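Local coordinates for protein putative pterin-4-alpha-carbinolamine dehydratase (Brucella melitensis, PDB 3JST) that probably catalyses the dehydration of 4a-hydroxytetrahydrobiopterin to 6,7-dihydrobiopterin, releasing water, at residues R27-R32 / T72-S77; S33-D38 / A65-D70. One frame throughout, in Å; residues are numbered along the deposited sequence.

Contact 1: R27-R32 / T72-S77. With EDO (1,2-ethanediol), chain C.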
loop_
_atom_site.group_PDB
_atom_site.type_symbol
_atom_site.label_atom_id
_atom_site.label_comp_id
_atom_site.label_asym_id
_atom_site.label_seq_id
_atom_site.Cartn_x
_atom_site.Cartn_y
_atom_site.Cartn_z
ATOM N N ARG A 27 -10.483 -10.335 -2.055
ATOM C CA ARG A 27 -10.572 -8.941 -2.505
ATOM C C ARG A 27 -9.488 -8.601 -3.514
ATOM O O ARG A 27 -8.367 -9.096 -3.424
ATOM C CB ARG A 27 -10.467 -7.988 -1.309
ATOM C CG ARG A 27 -11.607 -8.086 -0.296
ATOM C CD ARG A 27 -12.940 -7.592 -0.871
ATOM N NE ARG A 27 -12.839 -6.237 -1.417
ATOM C CZ ARG A 27 -12.913 -5.109 -0.709
ATOM N NH1 ARG A 27 -13.099 -5.129 0.610
ATOM N NH2 ARG A 27 -12.792 -3.940 -1.331
ATOM N N GLU A 28 -9.832 -7.752 -4.476
ATOM C CA GLU A 28 -8.860 -7.237 -5.442
ATOM C C GLU A 28 -8.133 -6.051 -4.813
ATOM O O GLU A 28 -8.398 -4.888 -5.130
ATOM C CB GLU A 28 -9.548 -6.837 -6.750
ATOM C CG GLU A 28 -10.303 -7.971 -7.427
ATOM C CD GLU A 28 -9.413 -9.146 -7.783
ATOM O OE1 GLU A 28 -8.281 -8.922 -8.268
ATOM O OE2 GLU A 28 -9.851 -10.299 -7.582
ATOM N N ALA A 29 -7.225 -6.373 -3.902
ATOM C CA ALA A 29 -6.494 -5.379 -3.135
ATOM C C ALA A 29 -5.273 -6.036 -2.496
ATOM O O ALA A 29 -5.220 -7.265 -2.352
ATOM C CB ALA A 29 -7.405 -4.761 -2.060
ATOM N N ILE A 30 -4.291 -5.223 -2.122
ATOM C CA ILE A 30 -3.106 -5.728 -1.424
ATOM C C ILE A 30 -2.962 -5.045 -0.073
ATOM O O ILE A 30 -3.454 -3.929 0.126
ATOM C CB ILE A 30 -1.814 -5.563 -2.264
ATOM C CG1 ILE A 30 -1.523 -4.085 -2.565
ATOM C CG2 ILE A 30 -1.930 -6.369 -3.560
ATOM C CD1 ILE A 30 -0.197 -3.848 -3.300
ATOM N N THR A 31 -2.294 -5.718 0.859
ATOM C CA THR A 31 -2.236 -5.240 2.227
ATOM C C THR A 31 -0.921 -5.585 2.926
ATOM O O THR A 31 -0.298 -6.609 2.644
ATOM C CB THR A 31 -3.443 -5.778 3.053
ATOM O OG1 THR A 31 -3.515 -5.092 4.312
ATOM C CG2 THR A 31 -3.337 -7.290 3.284
ATOM N N ARG A 32 -0.496 -4.685 3.809
ATOM C CA ARG A 32 0.579 -4.952 4.750
ATOM C C ARG A 32 0.241 -4.319 6.101
ATOM O O ARG A 32 -0.344 -3.230 6.164
ATOM C CB ARG A 32 1.916 -4.400 4.247
ATOM C CG ARG A 32 3.063 -4.632 5.237
ATOM C CD ARG A 32 4.435 -4.304 4.676
ATOM N NE ARG A 32 5.465 -4.568 5.681
ATOM C CZ ARG A 32 6.730 -4.155 5.625
ATOM N NH1 ARG A 32 7.563 -4.467 6.615
ATOM N NH2 ARG A 32 7.177 -3.439 4.596
ATOM N N THR A 72 -4.377 -1.095 3.256
ATOM C CA THR A 72 -4.962 -1.803 2.118
ATOM C C THR A 72 -4.994 -0.869 0.906
ATOM O O THR A 72 -5.426 0.286 1.011
ATOM C CB THR A 72 -6.398 -2.277 2.420
ATOM O OG1 THR A 72 -6.373 -3.215 3.502
ATOM C CG2 THR A 72 -7.028 -2.941 1.196
ATOM N N LEU A 73 -4.539 -1.375 -0.238
ATOM C CA LEU A 73 -4.457 -0.586 -1.465
ATOM C C LEU A 73 -5.231 -1.246 -2.601
ATOM O O LEU A 73 -5.059 -2.434 -2.873
ATOM C CB LEU A 73 -2.998 -0.408 -1.890
ATOM C CG LEU A 73 -2.037 0.245 -0.889
ATOM C CD1 LEU A 73 -0.609 0.190 -1.422
ATOM C CD2 LEU A 73 -2.443 1.679 -0.565
ATOM N N ALA A 74 -6.085 -0.455 -3.244
ATOM C CA ALA A 74 -6.745 -0.820 -4.494
ATOM C C ALA A 74 -7.053 0.480 -5.236
ATOM O O ALA A 74 -7.052 1.554 -4.632
ATOM C CB ALA A 74 -8.031 -1.596 -4.225
ATOM N N THR A 75 -7.313 0.377 -6.536
ATOM C CA THR A 75 -7.584 1.536 -7.381
ATOM C C THR A 75 -9.062 1.549 -7.737
ATOM O O THR A 75 -9.532 0.706 -8.498
ATOM C CB THR A 75 -6.734 1.496 -8.661
ATOM O OG1 THR A 75 -5.351 1.398 -8.305
ATOM C CG2 THR A 75 -6.958 2.753 -9.517
ATOM N N HIS A 76 -9.785 2.515 -7.179
ATOM C CA HIS A 76 -11.238 2.577 -7.300
ATOM C C HIS A 76 -11.692 2.682 -8.752
ATOM O O HIS A 76 -12.554 1.915 -9.201
ATOM C CB HIS A 76 -11.782 3.765 -6.488
ATOM C CG HIS A 76 -13.254 3.975 -6.641
ATOM N ND1 HIS A 76 -13.790 4.845 -7.568
ATOM C CD2 HIS A 76 -14.306 3.417 -5.995
ATOM C CE1 HIS A 76 -15.108 4.817 -7.484
ATOM N NE2 HIS A 76 -15.447 3.960 -6.536
ATOM N N SER A 77 -11.094 3.618 -9.486
ATOM C CA SER A 77 -11.477 3.883 -10.878
ATOM C C SER A 77 -11.302 2.674 -11.799
ATOM O O SER A 77 -12.004 2.554 -12.795
ATOM C CB SER A 77 -10.689 5.082 -11.435
ATOM O OG SER A 77 -9.295 4.943 -11.193
HETATM C C1 EDO C . -7.710 -1.177 5.846
HETATM O O1 EDO C . -8.653 -1.365 6.908
HETATM C C2 EDO C . -6.298 -1.361 6.371
HETATM O O2 EDO C . -5.880 -2.710 6.158
#
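I30 and L73 form an antiparallel hydrogen-bonded pair at one end of the ladder between the two central strands, 30-35 and 68-73, of the four-stranded sheet: I30 N donates to L73 O at 3.0 Å, L73 N returns the bond to I30 O at 2.8 Å, and both N-H groups point almost straight at their acceptors (163° and 164°). T31 and T72 follow as a non-hydrogen-bonded pair, and the oxygen of I30 also receives a CA-H contact from T72. On one face of the sheet CG1 of I30 lies 4.0 Å from CB of L73, an apolar contact. On the other face the two threonine hydroxyls, T31 OG1 and T72 OG1, stand 3.5 Å apart without bonding. Each has its own partner: T31 OG1 bonds to the carbonyl oxygen of V71, whereas T72 OG1 is hydrogen-bonded to O2 of an ethanediol (2.7 Å), probably carried over from crystallisation. The methyl CG2 of T72 instead packs against CB of A29 (3.7 Å). Where the strands give way to loop, CB of A29 meets CB of A74 at 3.9 Å. The I30 and L73 side chains face the covering helices, L73 on D85, M88 and A89 of helix 83-96, I30 on A89 and on M11 and L15 of helix 8-16, while backbone bonds of T31 with Q22 and of T72 with E61 join the pair to the flanking strands.

Contact 2: S33-D38 / A65-D70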
loop_
_atom_site.group_PDB
_atom_site.type_symbol
_atom_site.label_atom_id
_atom_site.label_comp_id
_atom_site.label_asym_id
_atom_site.label_seq_id
_atom_site.Cartn_x
_atom_site.Cartn_y
_atom_site.Cartn_z
ATOM N N SER A 33 0.608 -5.016 7.168
ATOM C CA SER A 33 0.528 -4.494 8.518
ATOM C C SER A 33 1.928 -4.091 8.950
ATOM O O SER A 33 2.823 -4.937 9.055
ATOM C CB SER A 33 -0.030 -5.551 9.472
ATOM O OG SER A 33 -1.372 -5.859 9.142
ATOM N N PHE A 34 2.116 -2.792 9.161
ATOM C CA PHE A 34 3.378 -2.256 9.638
ATOM C C PHE A 34 3.329 -2.188 11.159
ATOM O O PHE A 34 2.289 -1.867 11.740
ATOM C CB PHE A 34 3.627 -0.859 9.066
ATOM C CG PHE A 34 3.791 -0.828 7.567
ATOM C CD1 PHE A 34 5.058 -0.866 6.993
ATOM C CD2 PHE A 34 2.680 -0.752 6.731
ATOM C CE1 PHE A 34 5.215 -0.829 5.609
ATOM C CE2 PHE A 34 2.823 -0.716 5.353
ATOM C CZ PHE A 34 4.095 -0.753 4.789
ATOM N N LYS A 35 4.457 -2.499 11.786
ATOM C CA LYS A 35 4.615 -2.407 13.226
ATOM C C LYS A 35 5.849 -1.561 13.503
ATOM O O LYS A 35 6.961 -1.942 13.146
ATOM C CB LYS A 35 4.782 -3.802 13.825
ATOM C CG LYS A 35 4.816 -3.847 15.348
ATOM C CD LYS A 35 3.420 -3.735 15.950
ATOM C CE LYS A 35 3.418 -4.090 17.434
ATOM N NZ LYS A 35 3.816 -5.508 17.668
ATOM N N PHE A 36 5.646 -0.410 14.130
ATOM C CA PHE A 36 6.736 0.495 14.467
ATOM C C PHE A 36 7.019 0.429 15.962
ATOM O O PHE A 36 6.312 -0.250 16.701
ATOM C CB PHE A 36 6.376 1.909 14.026
ATOM C CG PHE A 36 6.091 2.014 12.559
ATOM C CD1 PHE A 36 7.133 2.088 11.646
ATOM C CD2 PHE A 36 4.786 1.994 12.086
ATOM C CE1 PHE A 36 6.879 2.174 10.286
ATOM C CE2 PHE A 36 4.524 2.081 10.728
ATOM C CZ PHE A 36 5.574 2.171 9.825
ATOM N N LYS A 37 8.066 1.108 16.412
ATOM C CA LYS A 37 8.432 1.040 17.823
ATOM C C LYS A 37 7.502 1.869 18.710
ATOM O O LYS A 37 7.341 1.560 19.890
ATOM C CB LYS A 37 9.903 1.424 18.043
ATOM C CG LYS A 37 10.270 2.878 17.765
ATOM C CD LYS A 37 11.661 3.184 18.337
ATOM C CE LYS A 37 12.345 4.334 17.612
ATOM N NZ LYS A 37 12.614 3.999 16.180
ATOM N N ASP A 38 6.886 2.907 18.145
ATOM C CA ASP A 38 5.962 3.758 18.899
ATOM C C ASP A 38 5.006 4.517 17.977
ATOM O O ASP A 38 5.073 4.380 16.752
ATOM C CB ASP A 38 6.741 4.730 19.808
ATOM C CG ASP A 38 7.786 5.560 19.057
ATOM O OD1 ASP A 38 7.703 5.726 17.820
ATOM O OD2 ASP A 38 8.706 6.060 19.726
ATOM N N ALA A 65 -3.362 2.219 15.217
ATOM C CA ALA A 65 -3.595 2.094 16.649
ATOM C C ALA A 65 -2.227 2.105 17.321
ATOM O O ALA A 65 -1.491 1.128 17.240
ATOM C CB ALA A 65 -4.338 0.805 16.968
ATOM N N TYR A 66 -1.886 3.230 17.946
ATOM C CA TYR A 66 -0.559 3.448 18.525
ATOM C C TYR A 66 0.550 3.168 17.492
ATOM O O TYR A 66 0.716 3.946 16.553
ATOM C CB TYR A 66 -0.390 2.646 19.832
ATOM C CG TYR A 66 0.890 2.963 20.589
ATOM C CD1 TYR A 66 1.141 4.249 21.053
ATOM C CD2 TYR A 66 1.848 1.982 20.834
ATOM C CE1 TYR A 66 2.312 4.556 21.728
ATOM C CE2 TYR A 66 3.025 2.280 21.517
ATOM C CZ TYR A 66 3.250 3.568 21.960
ATOM O OH TYR A 66 4.406 3.876 22.643
ATOM N N ASN A 67 1.266 2.051 17.623
ATOM C CA ASN A 67 2.426 1.781 16.767
ATOM C C ASN A 67 2.141 0.894 15.552
ATOM O O ASN A 67 3.059 0.574 14.785
ATOM C CB ASN A 67 3.561 1.173 17.597
ATOM C CG ASN A 67 3.197 -0.175 18.197
ATOM O OD1 ASN A 67 2.020 -0.501 18.369
ATOM N ND2 ASN A 67 4.212 -0.964 18.527
ATOM N N ARG A 68 0.881 0.498 15.376
ATOM C CA ARG A 68 0.482 -0.351 14.252
ATOM C C ARG A 68 -0.183 0.473 13.170
ATOM O O ARG A 68 -1.054 1.288 13.468
ATOM C CB ARG A 68 -0.498 -1.435 14.709
ATOM C CG ARG A 68 0.112 -2.468 15.634
ATOM C CD ARG A 68 -0.902 -3.522 16.060
ATOM N NE ARG A 68 -1.726 -3.082 17.191
ATOM C CZ ARG A 68 -3.046 -2.870 17.167
ATOM N NH1 ARG A 68 -3.765 -3.051 16.061
ATOM N NH2 ARG A 68 -3.663 -2.481 18.281
ATOM N N VAL A 69 0.222 0.252 11.919
ATOM C CA VAL A 69 -0.485 0.808 10.770
ATOM C C VAL A 69 -0.797 -0.307 9.772
ATOM O O VAL A 69 0.121 -0.932 9.233
ATOM C CB VAL A 69 0.321 1.912 10.043
ATOM C CG1 VAL A 69 -0.569 2.613 9.025
ATOM C CG2 VAL A 69 0.902 2.906 11.037
ATOM N N ASP A 70 -2.087 -0.564 9.553
ATOM C CA ASP A 70 -2.533 -1.547 8.573
ATOM C C ASP A 70 -2.977 -0.816 7.321
ATOM O O ASP A 70 -3.827 0.065 7.394
ATOM C CB ASP A 70 -3.705 -2.369 9.120
ATOM C CG ASP A 70 -3.368 -3.067 10.419
ATOM O OD1 ASP A 70 -2.229 -3.552 10.556
ATOM O OD2 ASP A 70 -4.242 -3.113 11.307
#
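F34 and V69 are the hydrogen-bonded pair of an antiparallel ladder between the two central strands of the sheet, with S33-D70 and K35-R68 as non-hydrogen-bonded pairs around it. Backbone bonds run from F34 N to V69 O (2.7 Å) and from V69 N to F34 O (3.0 Å). Past the strand end F36 N continues the series to N67 O, in the type II' turn from A65 to R68. Among apolar contacts, V69 CG2 touches the rim of the F36 ring at CE2 (3.7 Å), and both F34 and F36 meet the ring of F45 in helix 39-56. On the opposite face K35 and R68 run side by side, K35 CD touching R68 CG (3.6 Å). One face of the Y66 ring is covered by the carbonyl carbon of D38. Side-chain polar bonds complete the contact. D38 is the N-cap of helix 39-56: its side chain caps a backbone N there, and OD1 bonds T41 OG1. N67 ND2 donates to F36 O at 2.9 Å, a bent bond (135°), so F36 is gripped through both its N and its O; a chi1 of 63° places CG of N67 where the amide can turn back to F36 O. At the other end S33 OG donates to D70 OD1 at 2.8 Å, approaching from above the carboxylate plane.

In the fold
From the N terminus the chain passes helix 8-16 and strand 22-23, then enters strand 30-35, whose first half belongs to contact 1 and whose end belongs to contact 2. Helix 39-56 and strand 61-65 follow before the chain turns back into strand 68-73. Contact 2 therefore closes the shorter loop, with 26 residues between its segments, and contact 1 closes the longer one around it, with 39. The two are consecutive parts of one antiparallel pairing, their centres about 19 Å apart. Together they join the middle strands of the four-stranded sheet: contact 2 by the start of helix 39-56 and the end of helix 83-96, contact 1 by helices 8-16 and 83-96.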